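PDB 3PPB: putative tetR family transcription regulator from Shewanella loihica, which probably binds DNA through an N-terminal helix-turn-helix motif and regulates transcription as a member of the TetR family. Local coordinates for the interface of chains A and B. Sequence-based numbering; all coordinates share one arbitrary frame. Chains: chain A/B, putative tetR family transcription regulator.

The interface of chains A and B. Residues chain A 148, 152-153; chain B 164, 180, 183-184, 187.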
loop_
_atom_site.group_PDB
_atom_site.type_symbol
_atom_site.label_atom_id
_atom_site.label_comp_id
_atom_site.label_asym_id
_atom_site.label_seq_id
_atom_site.Cartn_x
_atom_site.Cartn_y
_atom_site.Cartn_z
ATOM N N TYR A 148 -18.724 -5.216 -9.644
ATOM C CA TYR A 148 -17.762 -4.196 -10.091
ATOM C C TYR A 148 -16.711 -4.905 -10.945
ATOM O O TYR A 148 -16.673 -6.133 -10.852
ATOM C CB TYR A 148 -17.118 -3.480 -8.890
ATOM C CG TYR A 148 -18.082 -2.997 -7.821
ATOM C CD1 TYR A 148 -19.187 -2.212 -8.149
ATOM C CD2 TYR A 148 -17.856 -3.273 -6.478
ATOM C CE1 TYR A 148 -20.075 -1.762 -7.168
ATOM C CE2 TYR A 148 -18.712 -2.794 -5.484
ATOM C CZ TYR A 148 -19.829 -2.048 -5.835
ATOM O OH TYR A 148 -20.702 -1.617 -4.864
ATOM N N LEU A 152 -10.467 -4.615 -10.253
ATOM C CA LEU A 152 -10.566 -3.508 -9.301
ATOM C C LEU A 152 -10.923 -4.089 -7.933
ATOM O O LEU A 152 -10.368 -3.680 -6.923
ATOM C CB LEU A 152 -11.626 -2.475 -9.768
ATOM C CG LEU A 152 -11.918 -1.292 -8.822
ATOM C CD1 LEU A 152 -10.643 -0.520 -8.420
ATOM C CD2 LEU A 152 -12.933 -0.364 -9.426
HETATM N N MSE A 153 -11.827 -5.072 -7.908
HETATM C CA MSE A 153 -12.220 -5.705 -6.652
HETATM C C MSE A 153 -11.020 -6.453 -6.039
HETATM O O MSE A 153 -10.840 -6.364 -4.836
HETATM C CB MSE A 153 -13.427 -6.629 -6.878
HETATM C CG MSE A 153 -14.686 -5.855 -7.332
HETATM SE SE MSE A 153 -16.183 -7.054 -7.514
HETATM C CE MSE A 153 -16.701 -7.195 -5.684
ATOM N N ALA B 164 -6.969 1.711 -5.608
ATOM C CA ALA B 164 -7.656 2.291 -6.780
ATOM C C ALA B 164 -6.674 3.021 -7.676
ATOM O O ALA B 164 -6.811 2.937 -8.891
ATOM C CB ALA B 164 -8.776 3.237 -6.349
ATOM N N GLU B 180 -16.071 2.435 -14.478
ATOM C CA GLU B 180 -14.890 2.051 -13.686
ATOM C C GLU B 180 -14.733 3.010 -12.526
ATOM O O GLU B 180 -14.531 2.573 -11.405
ATOM C CB GLU B 180 -13.603 2.038 -14.552
ATOM C CG GLU B 180 -13.623 1.027 -15.696
ATOM C CD GLU B 180 -13.169 -0.376 -15.344
ATOM O OE1 GLU B 180 -12.556 -0.561 -14.271
ATOM O OE2 GLU B 180 -13.443 -1.297 -16.142
ATOM N N ALA B 183 -17.492 2.515 -9.923
ATOM C CA ALA B 183 -17.266 1.283 -9.155
ATOM C C ALA B 183 -16.216 1.525 -8.058
ATOM O O ALA B 183 -16.386 1.054 -6.932
ATOM C CB ALA B 183 -16.817 0.160 -10.086
ATOM N N SER B 184 -15.171 2.328 -8.371
ATOM C CA SER B 184 -14.110 2.613 -7.395
ATOM C C SER B 184 -14.677 3.390 -6.202
ATOM O O SER B 184 -14.337 3.055 -5.073
ATOM C CB SER B 184 -12.918 3.344 -8.020
ATOM O OG SER B 184 -13.184 4.720 -8.227
ATOM N N LEU B 187 -16.830 0.915 -3.926
ATOM C CA LEU B 187 -16.022 0.081 -3.029
ATOM C C LEU B 187 -15.571 0.898 -1.833
ATOM O O LEU B 187 -15.615 0.402 -0.724
ATOM C CB LEU B 187 -14.790 -0.511 -3.744
ATOM C CG LEU B 187 -15.044 -1.640 -4.750
ATOM C CD1 LEU B 187 -13.952 -1.662 -5.795
ATOM C CD2 LEU B 187 -15.233 -3.014 -4.059
#
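A:Tyr148, in an extended stretch of backbone, and A:Leu152, in the first turn of helix 150-170, face helix 178-192 of chain B, with the CA atoms of A:Leu152 and B:Ser184 7.3 Å apart. TetR-family regulators typically dimerise through their C-terminal helices, and this two-fold interface, of which the patch is one part, is likely to serve that role.

B:Leu187 reaches both chain A residues, one with each methyl of its forked end. Its CD2 methyl lies 3.6 Å from CD2 of the A:Tyr148 ring, while CD1 packs 3.7 Å from CG of A:Leu152. In each pair the side chains run past one another in opposite directions.

The ring of A:Tyr148 offers one face, toward its rim, to CG of B:Leu187 at CD2 and CE2 and to the methyl of B:Ala183 at CD1. A chi1 of -48°, with CG opposite the carbonyl carbon, turns that face onto both residues. CB of A:Tyr148 also meets CB of B:Ala183, at 3.8 Å; the small alanine leaves room for this close approach one turn before B:Leu187. A serine in place of A:Tyr148 would probably leave CG of B:Leu187 and the B:Ala183 methyl without the ring face they lie over, and CD2 of B:Leu187 without the ring edge beside it.

In A:Leu152 a chi1 of 176° swings CG away from the backbone N, which carries the branches toward chain B. Its CD2 methyl rests against the helix backbone, 3.7 Å from N of B:Ser184 and 3.8 Å from its CA; the short serine side chain, its OG directed away from A:Leu152, probably allows this approach. The other methyl, CD1, points toward B:Ala164 in the partner's helix 150-170. Selenomethionine A:Met153 adds a looser contact, its CG 4.4 Å from B:Leu187 CD2.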